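PDB 6P1E: PmoF1, which binds copper through a PCu(A)C domain that pairs into a dimer around the metal, and is probably a copper chaperone of methane-oxidizing bacteria. Local coordinates for residues 7-19 with 28-41. Residues are numbered along the deposited sequence; the frame is centred on the assembly and turned at random.
Sequences VGKLKVEHPWLRA and SFYAFIHNNGDTPD. With CU (copper (II) ion), chain F; CU (copper (II) ion), chain E.
Lys11 and His34, Glu13 and Phe32, and Trp16 and Tyr30 form antiparallel hydrogen-bonded pairs that join strand 10-18 to strand 27-35. This is a beta hairpin of the PCu(A)C domain, with a beta bulge between Glu13 and Trp16 that shifts the register by one. The bond from His34 N to Lys11 O is nearly straight, 172° at the hydrogen.

Glu13, Trp16, Tyr30, Phe32 and His34 share one face of the hairpin, which meets the second subunit. His34 NE2 binds a copper ion at 2.0 Å, and His14 of the second subunit completes this pair of histidines. The Glu13 carboxylate stacks over one face of the His34 imidazole, the planes 17° apart. The Glu13 chain is extended beyond CG (chi2 -177°), which carries Glu13 OE1 to 2.8 Å from the copper that His34 binds. His14 NE2 binds the other copper, where His34 of the second subunit is its partner.

The Tyr30 CB lies over the Trp16 five-membered ring, 3.6 Å from its centroid, as a CH-pi contact. The Tyr30 ring meets the six-membered ring obliquely, with Tyr30 CD2 at 3.5 Å from Trp16 CZ2. With an alanine at Trp16, the Tyr30 CB would probably lose the indole face it rests against, and the Tyr30 ring would be freer to turn.

Phe29 lies on the other face, where its CE1 meets Pro15 CB; both side chains also touch Ile115 of strand 111-120. Near the hairpin's far end, Leu10 CD2 packs 3.5 Å from Asn35 OD1. That same oxygen accepts Gly37 N at 2.9 Å, forming an Asx turn.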
ATOM      1  N   VAL B   7       0.325  -5.080 -17.581  1.00 14.56           N
ATOM      2  CA  VAL B   7       0.461  -6.305 -18.363  1.00 13.88           C
ATOM      3  C   VAL B   7      -0.934  -6.768 -18.783  1.00 13.41           C
ATOM      4  O   VAL B   7      -1.820  -6.961 -17.947  1.00 12.59           O
ATOM      5  CB  VAL B   7       1.215  -7.408 -17.575  1.00 35.93           C
ATOM      6  CG1 VAL B   7       0.499  -7.760 -16.269  1.00 30.41           C
ATOM      7  CG2 VAL B   7       1.418  -8.645 -18.443  1.00 48.28           C
ATOM      8  N   GLY B   8      -1.131  -6.924 -20.088  1.00 19.88           N
ATOM      9  CA  GLY B   8      -2.464  -7.139 -20.618  1.00 19.69           C
ATOM     10  C   GLY B   8      -3.375  -6.026 -20.132  1.00 18.18           C
ATOM     11  O   GLY B   8      -3.030  -4.847 -20.232  1.00 19.86           O
ATOM     12  N   LYS B   9      -4.527  -6.402 -19.585  1.00 17.82           N
ATOM     13  CA  LYS B   9      -5.468  -5.432 -19.029  1.00 18.19           C
ATOM     14  C   LYS B   9      -5.356  -5.359 -17.509  1.00 17.80           C
ATOM     15  O   LYS B   9      -6.244  -4.831 -16.838  1.00 15.81           O
ATOM     16  CB  LYS B   9      -6.897  -5.779 -19.441  1.00 20.49           C
ATOM     17  CG  LYS B   9      -7.127  -5.662 -20.938  1.00 23.83           C
ATOM     18  CD  LYS B   9      -8.595  -5.795 -21.294  1.00 38.40           C
ATOM     19  CE  LYS B   9      -8.809  -5.715 -22.798  1.00 59.72           C
ATOM     20  NZ  LYS B   9      -8.263  -4.458 -23.383  1.00 71.61           N
ATOM     21  N   LEU B  10      -4.265  -5.901 -16.973  1.00 13.43           N
ATOM     22  CA  LEU B  10      -3.964  -5.790 -15.550  1.00 11.27           C
ATOM     23  C   LEU B  10      -3.052  -4.603 -15.283  1.00 10.69           C
ATOM     24  O   LEU B  10      -2.236  -4.228 -16.126  1.00 11.56           O
ATOM     25  CB  LEU B  10      -3.295  -7.063 -15.018  1.00 13.40           C
ATOM     26  CG  LEU B  10      -3.948  -8.403 -15.357  1.00 20.40           C
ATOM     27  CD1 LEU B  10      -3.151  -9.540 -14.730  1.00 14.89           C
ATOM     28  CD2 LEU B  10      -5.389  -8.433 -14.888  1.00 15.59           C
ATOM     29  N   LYS B  11      -3.191  -4.020 -14.101  1.00  9.61           N
ATOM     30  CA  LYS B  11      -2.264  -2.996 -13.640  1.00  9.51           C
ATOM     31  C   LYS B  11      -1.770  -3.390 -12.265  1.00 10.54           C
ATOM     32  O   LYS B  11      -2.567  -3.650 -11.363  1.00 10.07           O
ATOM     33  CB  LYS B  11      -2.923  -1.616 -13.599  1.00 16.15           C
ATOM     34  CG  LYS B  11      -3.415  -1.118 -14.946  1.00 36.00           C
ATOM     35  CD  LYS B  11      -3.583   0.393 -14.946  1.00 53.14           C
ATOM     36  CE  LYS B  11      -4.094   0.895 -16.288  1.00 59.04           C
ATOM     37  NZ  LYS B  11      -4.405   2.352 -16.275  1.00 68.68           N
ATOM     38  N   VAL B  12      -0.452  -3.436 -12.115  1.00  6.97           N
ATOM     39  CA  VAL B  12       0.167  -3.703 -10.828  1.00  6.08           C
ATOM     40  C   VAL B  12       0.666  -2.369 -10.309  1.00  6.82           C
ATOM     41  O   VAL B  12       1.597  -1.786 -10.864  1.00  8.95           O
ATOM     42  CB  VAL B  12       1.328  -4.707 -10.943  1.00  9.02           C
ATOM     43  CG1 VAL B  12       1.982  -4.937  -9.584  1.00  9.72           C
ATOM     44  CG2 VAL B  12       0.835  -6.019 -11.535  1.00 12.66           C
ATOM     45  N   GLU B  13       0.066  -1.908  -9.219  1.00  6.54           N
ATOM     46  CA  GLU B  13       0.322  -0.566  -8.733  1.00  7.05           C
ATOM     47  C   GLU B  13       1.086  -0.602  -7.420  1.00  5.17           C
ATOM     48  O   GLU B  13       0.785  -1.375  -6.512  1.00  7.08           O
ATOM     49  CB  GLU B  13      -0.999   0.200  -8.587  1.00  9.61           C
ATOM     50  CG  GLU B  13      -1.742   0.333  -9.913  1.00  9.67           C
ATOM     51  CD  GLU B  13      -3.022   1.143  -9.818  1.00 30.81           C
ATOM     52  OE1 GLU B  13      -3.277   1.736  -8.754  1.00 17.80           O
ATOM     53  OE2 GLU B  13      -3.776   1.188 -10.814  1.00 19.75           O
ATOM     54  N   HIS B  14       2.108   0.242  -7.376  1.00  5.57           N
ATOM     55  CA  HIS B  14       2.949   0.455  -6.210  1.00  7.54           C
ATOM     56  C   HIS B  14       3.355  -0.836  -5.503  1.00  5.39           C
ATOM     57  O   HIS B  14       3.112  -1.009  -4.306  1.00  5.58           O
ATOM     58  CB  HIS B  14       2.272   1.392  -5.225  1.00  5.89           C
ATOM     59  CG  HIS B  14       3.245   2.066  -4.321  1.00  7.41           C
ATOM     60  ND1 HIS B  14       3.843   1.413  -3.267  1.00 11.74           N
ATOM     61  CD2 HIS B  14       3.783   3.306  -4.355  1.00  8.39           C
ATOM     62  CE1 HIS B  14       4.683   2.234  -2.669  1.00  9.00           C
ATOM     63  NE2 HIS B  14       4.665   3.392  -3.309  1.00  8.89           N
ATOM     64  N   PRO B  15       3.980  -1.757  -6.246  1.00  5.90           N
ATOM     65  CA  PRO B  15       4.534  -2.950  -5.605  1.00  6.92           C
ATOM     66  C   PRO B  15       5.582  -2.580  -4.567  1.00  7.81           C
ATOM     67  O   PRO B  15       6.423  -1.715  -4.816  1.00  8.00           O
ATOM     68  CB  PRO B  15       5.163  -3.716  -6.770  1.00  7.26           C
ATOM     69  CG  PRO B  15       5.493  -2.660  -7.768  1.00  9.22           C
ATOM     70  CD  PRO B  15       4.398  -1.641  -7.654  1.00  8.04           C
ATOM     71  N   TRP B  16       5.525  -3.223  -3.410  1.00  6.98           N
ATOM     72  CA  TRP B  16       6.472  -2.942  -2.346  1.00  8.19           C
ATOM     73  C   TRP B  16       6.629  -4.144  -1.439  1.00  9.42           C
ATOM     74  O   TRP B  16       5.844  -5.084  -1.492  1.00 10.02           O
ATOM     75  CB  TRP B  16       6.042  -1.722  -1.527  1.00  8.04           C
ATOM     76  CG  TRP B  16       4.775  -1.887  -0.723  1.00  7.57           C
ATOM     77  CD1 TRP B  16       3.498  -1.951  -1.199  1.00  6.68           C
ATOM     78  CD2 TRP B  16       4.672  -1.975   0.705  1.00  8.80           C
ATOM     79  NE1 TRP B  16       2.608  -2.085  -0.160  1.00  7.55           N
ATOM     80  CE2 TRP B  16       3.305  -2.101   1.023  1.00  8.44           C
ATOM     81  CE3 TRP B  16       5.605  -1.967   1.747  1.00 10.64           C
ATOM     82  CZ2 TRP B  16       2.847  -2.220   2.331  1.00  9.88           C
ATOM     83  CZ3 TRP B  16       5.149  -2.084   3.045  1.00 11.98           C
ATOM     84  CH2 TRP B  16       3.784  -2.207   3.327  1.00 11.61           C
ATOM     85  N   LEU B  17       7.658  -4.115  -0.608  1.00 11.36           N
ATOM     86  CA  LEU B  17       7.840  -5.185   0.355  1.00 14.43           C
ATOM     87  C   LEU B  17       8.391  -4.664   1.659  1.00 19.05           C
ATOM     88  O   LEU B  17       9.068  -3.635   1.704  1.00 15.57           O
ATOM     89  CB  LEU B  17       8.764  -6.261  -0.209  1.00 21.25           C
ATOM     90  CG  LEU B  17      10.170  -5.810  -0.595  1.00 17.61           C
ATOM     91  CD1 LEU B  17      11.204  -6.524   0.263  1.00 33.96           C
ATOM     92  CD2 LEU B  17      10.414  -6.074  -2.071  1.00 39.20           C
ATOM     93  N   ARG B  18       8.080  -5.393   2.723  1.00 16.91           N
ATOM     94  CA  ARG B  18       8.629  -5.107   4.030  1.00 21.36           C
ATOM     95  C   ARG B  18       9.824  -6.018   4.244  1.00 30.23           C
ATOM     96  O   ARG B  18       9.686  -7.242   4.251  1.00 24.18           O
ATOM     97  CB  ARG B  18       7.579  -5.314   5.118  1.00 27.54           C
ATOM     98  CG  ARG B  18       8.048  -4.926   6.505  1.00 40.86           C
ATOM     99  CD  ARG B  18       6.886  -4.422   7.334  1.00 58.35           C
ATOM    100  NE  ARG B  18       6.451  -3.096   6.899  1.00 55.22           N
ATOM    101  CZ  ARG B  18       5.207  -2.638   7.001  1.00 42.63           C
ATOM    102  NH1 ARG B  18       4.248  -3.398   7.515  1.00 50.70           N
ATOM    103  NH2 ARG B  18       4.916  -1.415   6.578  1.00 42.34           N
ATOM    104  N   ALA B  19      10.995  -5.409   4.395  1.00 37.24           N
ATOM    105  CA  ALA B  19      12.243  -6.151   4.505  1.00 38.04           C
ATOM    106  C   ALA B  19      12.226  -7.048   5.736  1.00 41.36           C
ATOM    107  O   ALA B  19      11.460  -6.805   6.670  1.00 39.32           O
ATOM    108  CB  ALA B  19      13.420  -5.195   4.562  1.00 39.91           C
ATOM    109  N   SER B  28       7.950  -9.828   3.098  1.00 15.14           N
ATOM    110  CA  SER B  28       6.572  -9.894   2.630  1.00 14.72           C
ATOM    111  C   SER B  28       6.367  -8.905   1.496  1.00 16.56           C
ATOM    112  O   SER B  28       6.718  -7.737   1.634  1.00 15.11           O
ATOM    113  CB  SER B  28       5.605  -9.590   3.777  1.00 16.72           C
ATOM    114  OG  SER B  28       5.737 -10.542   4.817  1.00 19.91           O
ATOM    115  N   PHE B  29       5.776  -9.366   0.396  1.00 12.58           N
ATOM    116  CA  PHE B  29       5.574  -8.533  -0.787  1.00 14.78           C
ATOM    117  C   PHE B  29       4.109  -8.155  -0.922  1.00 11.18           C
ATOM    118  O   PHE B  29       3.218  -8.992  -0.750  1.00 11.25           O
ATOM    119  CB  PHE B  29       6.049  -9.255  -2.052  1.00 12.07           C
ATOM    120  CG  PHE B  29       5.600  -8.599  -3.333  1.00 12.74           C
ATOM    121  CD1 PHE B  29       6.324  -7.556  -3.886  1.00 12.47           C
ATOM    122  CD2 PHE B  29       4.453  -9.030  -3.985  1.00 12.80           C
ATOM    123  CE1 PHE B  29       5.915  -6.955  -5.063  1.00 13.68           C
ATOM    124  CE2 PHE B  29       4.040  -8.433  -5.161  1.00 12.72           C
ATOM    125  CZ  PHE B  29       4.774  -7.396  -5.701  1.00 11.11           C
ATOM    126  N   TYR B  30       3.892  -6.888  -1.263  1.00 10.04           N
ATOM    127  CA  TYR B  30       2.576  -6.270  -1.279  1.00  9.46           C
ATOM    128  C   TYR B  30       2.407  -5.465  -2.557  1.00 10.12           C
ATOM    129  O   TYR B  30       3.384  -5.028  -3.160  1.00  8.73           O
ATOM    130  CB  TYR B  30       2.401  -5.359  -0.063  1.00  9.43           C
ATOM    131  CG  TYR B  30       2.641  -6.033   1.269  1.00 10.25           C
ATOM    132  CD1 TYR B  30       1.814  -7.055   1.715  1.00 12.61           C
ATOM    133  CD2 TYR B  30       3.681  -5.627   2.092  1.00 11.17           C
ATOM    134  CE1 TYR B  30       2.029  -7.662   2.934  1.00 13.41           C
ATOM    135  CE2 TYR B  30       3.901  -6.227   3.313  1.00 11.65           C
ATOM    136  CZ  TYR B  30       3.072  -7.244   3.730  1.00 14.27           C
ATOM    137  OH  TYR B  30       3.293  -7.846   4.949  1.00 15.75           O
ATOM    138  N   ALA B  31       1.159  -5.269  -2.966  1.00  8.75           N
ATOM    139  CA  ALA B  31       0.854  -4.537  -4.188  1.00  9.95           C
ATOM    140  C   ALA B  31      -0.645  -4.344  -4.306  1.00  8.94           C
ATOM    141  O   ALA B  31      -1.414  -4.926  -3.544  1.00  9.39           O
ATOM    142  CB  ALA B  31       1.388  -5.263  -5.411  1.00  8.25           C
ATOM    143  N   PHE B  32      -1.043  -3.487  -5.237  1.00  7.56           N
ATOM    144  CA  PHE B  32      -2.440  -3.342  -5.606  1.00  7.65           C
ATOM    145  C   PHE B  32      -2.590  -3.798  -7.045  1.00  7.96           C
ATOM    146  O   PHE B  32      -1.964  -3.237  -7.944  1.00 10.15           O
ATOM    147  CB  PHE B  32      -2.895  -1.895  -5.429  1.00  8.70           C
ATOM    148  CG  PHE B  32      -2.535  -1.312  -4.094  1.00  9.32           C
ATOM    149  CD1 PHE B  32      -3.428  -1.358  -3.043  1.00 10.35           C
ATOM    150  CD2 PHE B  32      -1.296  -0.733  -3.886  1.00  8.54           C
ATOM    151  CE1 PHE B  32      -3.101  -0.825  -1.810  1.00  9.24           C
ATOM    152  CE2 PHE B  32      -0.961  -0.201  -2.657  1.00 12.04           C
ATOM    153  CZ  PHE B  32      -1.865  -0.250  -1.618  1.00  9.26           C
ATOM    154  N   ILE B  33      -3.424  -4.806  -7.272  1.00  8.24           N
ATOM    155  CA  ILE B  33      -3.572  -5.357  -8.611  1.00 10.08           C
ATOM    156  C   ILE B  33      -4.983  -5.098  -9.105  1.00 11.27           C
ATOM    157  O   ILE B  33      -5.961  -5.563  -8.522  1.00 11.90           O
ATOM    158  CB  ILE B  33      -3.253  -6.862  -8.644  1.00 11.44           C
ATOM    159  CG1 ILE B  33      -1.853  -7.106  -8.067  1.00 12.29           C
ATOM    160  CG2 ILE B  33      -3.328  -7.392 -10.073  1.00 10.86           C
ATOM    161  CD1 ILE B  33      -1.480  -8.569  -7.909  1.00 16.12           C
ATOM    162  N   HIS B  34      -5.060  -4.340 -10.194  1.00  8.98           N
ATOM    163  CA  HIS B  34      -6.318  -3.962 -10.817  1.00  9.16           C
ATOM    164  C   HIS B  34      -6.522  -4.794 -12.070  1.00 13.41           C
ATOM    165  O   HIS B  34      -5.657  -4.823 -12.946  1.00 12.04           O
ATOM    166  CB  HIS B  34      -6.323  -2.473 -11.171  1.00 10.33           C
ATOM    167  CG  HIS B  34      -6.235  -1.562  -9.987  1.00  8.68           C
ATOM    168  ND1 HIS B  34      -7.270  -0.738  -9.608  1.00 15.73           N
ATOM    169  CD2 HIS B  34      -5.236  -1.347  -9.097  1.00 14.50           C
ATOM    170  CE1 HIS B  34      -6.918  -0.053  -8.535  1.00 14.15           C
ATOM    171  NE2 HIS B  34      -5.688  -0.404  -8.207  1.00  9.45           N
ATOM    172  N   ASN B  35      -7.661  -5.472 -12.150  1.00 10.67           N
ATOM    173  CA  ASN B  35      -8.044  -6.162 -13.370  1.00 11.52           C
ATOM    174  C   ASN B  35      -9.081  -5.329 -14.111  1.00 11.91           C
ATOM    175  O   ASN B  35     -10.255  -5.304 -13.741  1.00 12.49           O
ATOM    176  CB  ASN B  35      -8.596  -7.556 -13.067  1.00 14.00           C
ATOM    177  CG  ASN B  35      -8.850  -8.365 -14.326  1.00 15.80           C
ATOM    178  OD1 ASN B  35      -8.761  -7.846 -15.441  1.00 13.70           O
ATOM    179  ND2 ASN B  35      -9.185  -9.638 -14.154  1.00 14.70           N
ATOM    180  N   ASN B  36      -8.625  -4.635 -15.147  1.00 11.77           N
ATOM    181  CA  ASN B  36      -9.480  -3.747 -15.924  1.00 13.38           C
ATOM    182  C   ASN B  36     -10.081  -4.460 -17.134  1.00 16.56           C
ATOM    183  O   ASN B  36     -10.692  -3.823 -17.998  1.00 17.70           O
ATOM    184  CB  ASN B  36      -8.688  -2.521 -16.386  1.00 16.54           C
ATOM    185  CG  ASN B  36      -8.214  -1.663 -15.227  1.00 42.69           C
ATOM    186  OD1 ASN B  36      -8.920  -1.497 -14.231  1.00 22.85           O
ATOM    187  ND2 ASN B  36      -7.010  -1.116 -15.350  1.00 51.52           N
ATOM    188  N   GLY B  37      -9.914  -5.780 -17.191  1.00 13.98           N
ATOM    189  CA  GLY B  37     -10.443  -6.569 -18.290  1.00 16.38           C
ATOM    190  C   GLY B  37     -11.764  -7.218 -17.920  1.00 21.72           C
ATOM    191  O   GLY B  37     -12.188  -7.153 -16.766  1.00 16.07           O
ATOM    192  N   ASP B  38     -12.402  -7.858 -18.897  1.00 18.04           N
ATOM    193  CA  ASP B  38     -13.707  -8.487 -18.708  0.55 19.24           C
ATOM    194  C   ASP B  38     -13.584  -9.984 -18.436  1.00 23.58           C
ATOM    195  O   ASP B  38     -14.591 -10.690 -18.345  1.00 23.19           O
ATOM    196  CB  ASP B  38     -14.586  -8.257 -19.942  0.55 20.61           C
ATOM    197  CG  ASP B  38     -15.210  -6.872 -19.969  0.55 45.99           C
ATOM    198  OD1 ASP B  38     -15.741  -6.433 -18.927  0.55 47.14           O
ATOM    199  OD2 ASP B  38     -15.175  -6.225 -21.036  0.55 51.68           O
ATOM    200  N   THR B  39     -12.349 -10.466 -18.329  1.00 20.21           N
ATOM    201  CA  THR B  39     -12.081 -11.875 -18.048  1.00 20.99           C
ATOM    202  C   THR B  39     -11.219 -12.012 -16.794  1.00 19.32           C
ATOM    203  O   THR B  39     -10.399 -11.139 -16.504  1.00 17.77           O
ATOM    204  CB  THR B  39     -11.380 -12.566 -19.230  1.00 37.31           C
ATOM    205  OG1 THR B  39     -10.151 -11.891 -19.527  1.00 43.53           O
ATOM    206  CG2 THR B  39     -12.277 -12.549 -20.455  1.00 35.49           C
ATOM    207  N   PRO B  40     -11.405 -13.104 -16.038  1.00 20.20           N
ATOM    208  CA  PRO B  40     -10.614 -13.284 -14.817  1.00 19.30           C
ATOM    209  C   PRO B  40      -9.167 -13.655 -15.109  1.00 18.93           C
ATOM    210  O   PRO B  40      -8.860 -14.128 -16.205  1.00 19.88           O
ATOM    211  CB  PRO B  40     -11.333 -14.432 -14.104  1.00 21.61           C
ATOM    212  CG  PRO B  40     -11.934 -15.225 -15.207  1.00 24.59           C
ATOM    213  CD  PRO B  40     -12.327 -14.231 -16.266  1.00 24.43           C
ATOM    214  N   ASP B  41      -8.294 -13.438 -14.131  1.00 17.80           N
ATOM    215  CA  ASP B  41      -6.910 -13.884 -14.213  1.00 17.70           C
ATOM    216  C   ASP B  41      -6.464 -14.315 -12.821  1.00 17.46           C
ATOM    217  O   ASP B  41      -7.243 -14.257 -11.869  1.00 17.43           O
ATOM    218  CB  ASP B  41      -6.004 -12.775 -14.761  1.00 16.43           C
ATOM    219  CG  ASP B  41      -4.786 -13.318 -15.500  1.00 20.24           C
ATOM    220  OD1 ASP B  41      -4.356 -14.456 -15.206  1.00 18.19           O
ATOM    221  OD2 ASP B  41      -4.256 -12.606 -16.380  1.00 17.74           O
TER
HETATM  222 CU    CU F 201      -4.813   0.580  -6.716  1.00 14.12          CU
HETATM  223 CU    CU E 203       6.055   4.746  -2.703  1.00 17.30          CU